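Carbohydrate binding module (Escherichia coli, PDB 2XFD) binds carbohydrates such as cellobiose in a calcium-dependent manner and belongs to a family of xylan-binding modules. Local coordinates at residues N3-A9 with V64-N70; R10-E16 with T58-Q63. The contacts are given in a common frame with arbitrary orientation. Numbering follows the deposited sequence.

Interaction 1: N3-A9 with V64-N70; sequences NSITVRA and VDYIVVN. With CA (calcium ion), chain D.
Side chains alternate between the two faces of a beta-strand pair, and strands 4-9 and 64-69 of this beta-sandwich are a clear case: Ile5, Val7, Ala9, Val64, Ile67 and Val69 form a buried apolar face, Thr6, Arg8, Tyr66 and Val68 a partly exposed one. The strands run antiparallel, at 171° with axes 4.6 Å apart. Ile5-Val69, Val7-Ile67 and Ala9-Val64 are non-hydrogen-bonded pairs; Thr6-Val68 and Arg8-Tyr66 are hydrogen-bonded.

Arg8 buries most surface. Its N donates to Tyr66 O (3.0 Å), while its O accepts from Asp65 N (2.8 Å); the register slips by one residue here, a beta bulge in which Asp65 takes phi/psi of -70/-55. Arg8 (chi1 t) lays CB over the face of the Tyr66 ring (chi1 p), 3.9 Å from its centroid, a CH-pi contact. A water joins Arg8 NE (2.8 Å) to Asp65 OD2 (2.6 Å), and the guanidinium also forms a salt bridge with Asp38.

At the far end Asn70 (phi/psi 48/43, chi1 m) leaves the strand and folds back: its N donates to Ser4 O (2.9 Å), its OD1 accepts from Ser4 N (2.9 Å), and its ND2 reaches Asn3 OD1 (2.9 Å).

Between these ends, Thr6 exchanges two backbone bonds with Val68, N to O at 2.9 Å and O to N at 2.8 Å. On the apolar face, which packs on strands 48-53 and 104-110, Val7 CG2 lies 4.0 Å from Ile67 CG2.

The residue displaced at the bulge, Asp65, also binds calcium through O (2.5 Å) and OD1 (2.3 Å), with Gln75, Glu77 and Glu98 completing the protein ligands, consistent with the bulge helping to present both atoms to the ion.

Interaction 2: R10-E16 with T58-Q63; sequences RGVNGQE and TGRDVQ. With CA (calcium ion), chain C.
How a sheet ends in a calcium-dependent sugar site is illustrated where an antiparallel pair of the beta-sandwich opens into two loops, one containing an Asx turn at Asn13.

Backbone pairing comes first. Arg10 and Gln63 form a hydrogen-bonded pair, N to O and O to N both 2.9 Å, followed by the non-hydrogen-bonded pair Gly11-Val62 (CA-CA 4.5 Å). Beyond it Val12 N donates to Asp61 O (3.1 Å).

Side-chain hydrogen bonds hold the loops together. Glu16 (chi1 m, chi2 p) curls back so that OE2 accepts from Val12 N and Asn13 N (2.9 Å each) and, across the contact, from Asp61 N (3.1 Å); its OE1 takes Gly14 N (2.8 Å). An ideal CB on Gly11 would clash with that OE1. Asn13 OD1 accepts from Gln15 N (2.9 Å), closing the Asx turn. The extended Arg60 grips Gln15 OE1 with NE (2.9 Å) and NH2 (3.1 Å), and Arg10 NE donates to Gln63 OE1 (2.8 Å).

Van der Waals contacts between aliphatic carbons are fewer: Glu16 CB lies 3.7 Å from Val62 CG2, and Val12 CG1 3.9 Å from Asp61 CB.

Segment 58-63 also carries part of the metal site. Asp56 and His101 complete the protein ligands of the calcium, and Asp61 also touches bound glucose of the glycan. The ion is held by Arg60 O at 2.4 Å and Asp61 OD2 at 2.3 Å.

In the fold
The chain enters along strand 4-11, whose first part supplies interaction 1 and whose last residues begin interaction 2. From residue 17 it builds strands 17-22, 25-31 and 48-53 of the opposing sheet, with strand 37-42 pairing along the other edge of strand 4-11. At 58-63 the chain returns and interaction 2 closes this inner loop; strand 62-69, which begins within interaction 2, continues beside the first strand, and interaction 1 closes the outer loop. The two closures are therefore nested, the shorter within the longer, and meet where Ala9 CB packs 3.6 Å from Gln63 O. Together they link the glycan-binding calcium end with the second calcium site farther along the sheet.

Interaction 1: N3-A9 with V64-N70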
loop_
_atom_site.group_PDB
_atom_site.type_symbol
_atom_site.label_atom_id
_atom_site.label_comp_id
_atom_site.label_asym_id
_atom_site.label_seq_id
_atom_site.Cartn_x
_atom_site.Cartn_y
_atom_site.Cartn_z
ATOM N N ASN A 3 9.176 -2.313 -15.734
ATOM C CA ASN A 3 7.982 -1.599 -15.267
ATOM C C ASN A 3 8.320 -0.555 -14.290
ATOM O O ASN A 3 9.355 -0.673 -13.574
ATOM C CB ASN A 3 7.070 -2.657 -14.657
ATOM C CG ASN A 3 6.751 -3.709 -15.710
ATOM O OD1 ASN A 3 6.151 -3.397 -16.706
ATOM N ND2 ASN A 3 7.144 -4.971 -15.453
ATOM N N SER A 4 7.553 0.495 -14.247
ATOM C CA SER A 4 7.689 1.585 -13.285
ATOM C C SER A 4 6.441 1.664 -12.444
ATOM O O SER A 4 5.334 1.672 -12.977
ATOM C CB SER A 4 7.929 2.915 -14.042
ATOM O OG SER A 4 8.197 3.932 -13.100
ATOM N N ILE A 5 6.628 1.723 -11.136
ATOM C CA ILE A 5 5.523 1.818 -10.208
ATOM C C ILE A 5 5.769 2.947 -9.242
ATOM O O ILE A 5 6.832 3.023 -8.588
ATOM C CB ILE A 5 5.304 0.481 -9.404
ATOM C CG1 ILE A 5 5.061 -0.638 -10.372
ATOM C CG2 ILE A 5 4.157 0.674 -8.432
ATOM C CD1 ILE A 5 5.074 -2.041 -9.714
ATOM N N THR A 6 4.819 3.856 -9.119
ATOM C CA THR A 6 4.843 4.942 -8.147
ATOM C C THR A 6 3.741 4.707 -7.098
ATOM O O THR A 6 2.607 4.434 -7.492
ATOM C CB THR A 6 4.679 6.292 -8.773
ATOM O OG1 THR A 6 5.751 6.534 -9.660
ATOM C CG2 THR A 6 4.572 7.429 -7.803
ATOM N N VAL A 7 4.074 4.757 -5.820
ATOM C CA VAL A 7 3.148 4.669 -4.736
ATOM C C VAL A 7 2.963 6.071 -4.155
ATOM O O VAL A 7 3.944 6.714 -3.806
ATOM C CB VAL A 7 3.648 3.693 -3.673
ATOM C CG1 VAL A 7 2.694 3.618 -2.476
ATOM C CG2 VAL A 7 3.897 2.340 -4.270
ATOM N N ARG A 8 1.714 6.534 -4.016
ATOM C CA ARG A 8 1.425 7.793 -3.337
ATOM C C ARG A 8 0.779 7.441 -1.989
ATOM O O ARG A 8 -0.305 6.869 -1.958
ATOM C CB ARG A 8 0.495 8.661 -4.179
ATOM C CG ARG A 8 0.282 10.005 -3.488
ATOM C CD ARG A 8 0.061 11.123 -4.303
ATOM N NE ARG A 8 0.072 12.403 -3.679
ATOM C CZ ARG A 8 1.059 13.316 -3.636
ATOM N NH1 ARG A 8 0.777 14.494 -3.105
ATOM N NH2 ARG A 8 2.281 13.061 -4.048
ATOM N N ALA A 9 1.457 7.753 -0.882
ATOM C CA ALA A 9 1.023 7.321 0.424
ATOM C C ALA A 9 1.566 8.215 1.509
ATOM O O ALA A 9 2.524 8.980 1.288
ATOM C CB ALA A 9 1.437 5.902 0.660
ATOM N N VAL A 64 -2.946 5.055 1.681
ATOM C CA VAL A 64 -2.442 4.952 0.310
ATOM C C VAL A 64 -3.445 5.589 -0.594
ATOM O O VAL A 64 -4.577 5.164 -0.678
ATOM C CB VAL A 64 -2.212 3.440 -0.073
ATOM C CG1 VAL A 64 -1.632 3.391 -1.488
ATOM C CG2 VAL A 64 -1.376 2.717 0.910
ATOM N N ASP A 65 -3.045 6.641 -1.270
ATOM C CA ASP A 65 -3.940 7.293 -2.214
ATOM C C ASP A 65 -4.189 6.421 -3.440
ATOM O O ASP A 65 -5.348 6.113 -3.814
ATOM C CB ASP A 65 -3.437 8.693 -2.612
ATOM C CG ASP A 65 -4.448 9.551 -3.306
ATOM O OD1 ASP A 65 -5.519 9.083 -3.651
ATOM O OD2 ASP A 65 -4.136 10.753 -3.520
ATOM N N TYR A 66 -3.122 6.013 -4.078
ATOM C CA TYR A 66 -3.129 5.323 -5.332
ATOM C C TYR A 66 -1.722 4.806 -5.601
ATOM O O TYR A 66 -0.757 5.215 -4.955
ATOM C CB TYR A 66 -3.653 6.190 -6.518
ATOM C CG TYR A 66 -2.867 7.471 -6.736
ATOM C CD1 TYR A 66 -1.640 7.484 -7.321
ATOM C CD2 TYR A 66 -3.409 8.687 -6.375
ATOM C CE1 TYR A 66 -0.959 8.671 -7.575
ATOM C CE2 TYR A 66 -2.743 9.859 -6.596
ATOM C CZ TYR A 66 -1.509 9.843 -7.191
ATOM O OH TYR A 66 -0.832 11.049 -7.393
ATOM N N ILE A 67 -1.625 3.958 -6.626
ATOM C CA ILE A 67 -0.366 3.696 -7.279
ATOM C C ILE A 67 -0.516 4.071 -8.746
ATOM O O ILE A 67 -1.611 4.204 -9.278
ATOM C CB ILE A 67 0.153 2.230 -7.108
ATOM C CG1 ILE A 67 -0.640 1.248 -7.946
ATOM C CG2 ILE A 67 0.165 1.880 -5.646
ATOM C CD1 ILE A 67 -0.061 -0.143 -7.906
ATOM N N VAL A 68 0.634 4.196 -9.446
ATOM C CA VAL A 68 0.680 4.404 -10.860
ATOM C C VAL A 68 1.589 3.307 -11.436
ATOM O O VAL A 68 2.713 3.149 -10.976
ATOM C CB VAL A 68 1.250 5.799 -11.232
ATOM C CG1 VAL A 68 1.090 6.032 -12.733
ATOM C CG2 VAL A 68 0.594 6.888 -10.410
ATOM N N VAL A 69 1.086 2.553 -12.381
ATOM C CA VAL A 69 1.789 1.430 -12.984
ATOM C C VAL A 69 1.992 1.720 -14.449
ATOM O O VAL A 69 1.008 1.724 -15.209
ATOM C CB VAL A 69 1.034 0.106 -12.777
ATOM C CG1 VAL A 69 1.854 -1.042 -13.347
ATOM C CG2 VAL A 69 0.676 -0.124 -11.338
ATOM N N ASN A 70 3.203 2.002 -14.902
ATOM C CA ASN A 70 3.455 2.332 -16.284
ATOM C C ASN A 70 2.481 3.382 -16.786
ATOM O O ASN A 70 1.965 3.331 -17.930
ATOM C CB ASN A 70 3.455 1.066 -17.161
ATOM C CG ASN A 70 4.524 0.082 -16.770
ATOM O OD1 ASN A 70 5.640 0.519 -16.430
ATOM N ND2 ASN A 70 4.217 -1.228 -16.827
HETATM CA CA CA D . -7.314 7.614 -3.778
HETATM O O HOH W 1 -2.568 12.746 -2.827
HETATM O O HOH W 2 -8.239 9.751 -4.253
#

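Interaction 2: R10-E16 with T58-Q63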
loop_
_atom_site.group_PDB
_atom_site.type_symbol
_atom_site.label_atom_id
_atom_site.label_comp_id
_atom_site.label_asym_id
_atom_site.label_seq_id
_atom_site.Cartn_x
_atom_site.Cartn_y
_atom_site.Cartn_z
ATOM N N ARG A 10 0.985 8.057 2.694
ATOM C CA ARG A 10 1.423 8.727 3.908
ATOM C C ARG A 10 1.212 7.822 5.092
ATOM O O ARG A 10 0.387 6.897 5.044
ATOM C CB ARG A 10 0.659 10.052 4.152
ATOM C CG ARG A 10 -0.755 9.880 4.633
ATOM C CD ARG A 10 -1.473 11.164 4.891
ATOM N NE ARG A 10 -2.735 11.014 5.597
ATOM C CZ ARG A 10 -2.886 11.144 6.927
ATOM N NH1 ARG A 10 -4.097 11.157 7.427
ATOM N NH2 ARG A 10 -1.835 11.253 7.719
ATOM N N GLY A 11 1.926 8.145 6.157
ATOM C CA GLY A 11 1.620 7.639 7.475
ATOM C C GLY A 11 0.885 8.710 8.284
ATOM O O GLY A 11 0.747 9.849 7.853
ATOM N N VAL A 12 0.437 8.275 9.448
ATOM C CA VAL A 12 -0.163 9.202 10.390
ATOM C C VAL A 12 0.842 9.768 11.398
ATOM O O VAL A 12 0.709 10.905 11.795
ATOM C CB VAL A 12 -1.381 8.598 11.058
ATOM C CG1 VAL A 12 -2.429 8.185 10.108
ATOM C CG2 VAL A 12 -1.139 7.664 11.919
ATOM N N ASN A 13 1.863 8.999 11.777
ATOM C CA ASN A 13 2.854 9.558 12.684
ATOM C C ASN A 13 4.269 9.663 12.129
ATOM O O ASN A 13 5.090 10.290 12.788
ATOM C CB ASN A 13 2.855 8.885 14.073
ATOM C CG ASN A 13 3.608 7.595 14.126
ATOM O OD1 ASN A 13 4.136 7.054 13.139
ATOM N ND2 ASN A 13 3.675 7.066 15.329
ATOM N N GLY A 14 4.540 9.171 10.940
ATOM C CA GLY A 14 5.822 9.318 10.324
ATOM C C GLY A 14 6.844 8.237 10.607
ATOM O O GLY A 14 8.009 8.372 10.205
ATOM N N GLN A 15 6.433 7.176 11.294
ATOM C CA GLN A 15 7.266 6.050 11.557
ATOM C C GLN A 15 6.870 4.813 10.711
ATOM O O GLN A 15 7.539 3.793 10.760
ATOM C CB GLN A 15 7.198 5.652 13.017
ATOM C CG GLN A 15 7.645 6.687 13.958
ATOM C CD GLN A 15 7.226 6.386 15.421
ATOM O OE1 GLN A 15 6.441 5.413 15.726
ATOM N NE2 GLN A 15 7.571 7.315 16.283
ATOM N N GLU A 16 5.770 4.924 9.952
ATOM C CA GLU A 16 5.234 3.809 9.253
ATOM C C GLU A 16 6.148 3.366 8.127
ATOM O O GLU A 16 6.730 4.166 7.389
ATOM C CB GLU A 16 3.850 4.117 8.705
ATOM C CG GLU A 16 2.841 4.440 9.777
ATOM C CD GLU A 16 2.763 5.878 10.256
ATOM O OE1 GLU A 16 3.634 6.709 9.879
ATOM O OE2 GLU A 16 1.771 6.190 11.021
ATOM N N THR A 58 1.051 1.185 18.156
ATOM C CA THR A 58 0.323 2.322 18.645
ATOM C C THR A 58 0.638 3.577 17.849
ATOM O O THR A 58 1.801 3.910 17.672
ATOM C CB THR A 58 0.705 2.558 20.153
ATOM O OG1 THR A 58 0.310 1.402 20.833
ATOM C CG2 THR A 58 0.011 3.827 20.675
ATOM N N GLY A 59 -0.375 4.302 17.399
ATOM C CA GLY A 59 -0.196 5.587 16.726
ATOM C C GLY A 59 0.149 5.516 15.254
ATOM O O GLY A 59 0.270 6.570 14.618
ATOM N N ARG A 60 0.338 4.302 14.718
ATOM C CA ARG A 60 0.777 4.127 13.341
ATOM C C ARG A 60 -0.333 3.537 12.456
ATOM O O ARG A 60 -0.929 2.518 12.809
ATOM C CB ARG A 60 1.925 3.164 13.270
ATOM C CG ARG A 60 3.198 3.568 14.006
ATOM C CD ARG A 60 4.286 2.564 13.798
ATOM N NE ARG A 60 5.460 2.866 14.611
ATOM C CZ ARG A 60 6.452 2.051 14.871
ATOM N NH1 ARG A 60 6.453 0.814 14.451
ATOM N NH2 ARG A 60 7.442 2.480 15.636
ATOM N N ASP A 61 -0.586 4.200 11.333
ATOM C CA ASP A 61 -1.552 3.785 10.313
ATOM C C ASP A 61 -1.062 4.357 8.976
ATOM O O ASP A 61 -0.342 5.363 8.956
ATOM C CB ASP A 61 -2.962 4.378 10.604
ATOM C CG ASP A 61 -3.602 3.868 11.850
ATOM O OD1 ASP A 61 -4.121 4.738 12.617
ATOM O OD2 ASP A 61 -3.655 2.650 12.047
ATOM N N VAL A 62 -1.490 3.733 7.870
ATOM C CA VAL A 62 -1.084 4.163 6.525
ATOM C C VAL A 62 -2.306 4.507 5.699
ATOM O O VAL A 62 -3.324 3.789 5.724
ATOM C CB VAL A 62 -0.268 3.067 5.860
ATOM C CG1 VAL A 62 -0.016 3.370 4.383
ATOM C CG2 VAL A 62 1.072 2.852 6.612
ATOM N N GLN A 63 -2.207 5.584 4.936
ATOM C CA GLN A 63 -3.212 5.964 3.930
ATOM C C GLN A 63 -2.490 5.935 2.572
ATOM O O GLN A 63 -1.581 6.716 2.350
ATOM C CB GLN A 63 -3.826 7.311 4.224
ATOM C CG GLN A 63 -4.987 7.667 3.324
ATOM C CD GLN A 63 -5.482 9.082 3.461
ATOM O OE1 GLN A 63 -4.902 9.928 4.130
ATOM N NE2 GLN A 63 -6.577 9.351 2.882
HETATM CA CA CA C . -2.650 0.986 13.356
HETATM O O HOH W 3 -6.554 11.799 6.100
HETATM O O HOH W 4 -2.317 1.968 15.503
#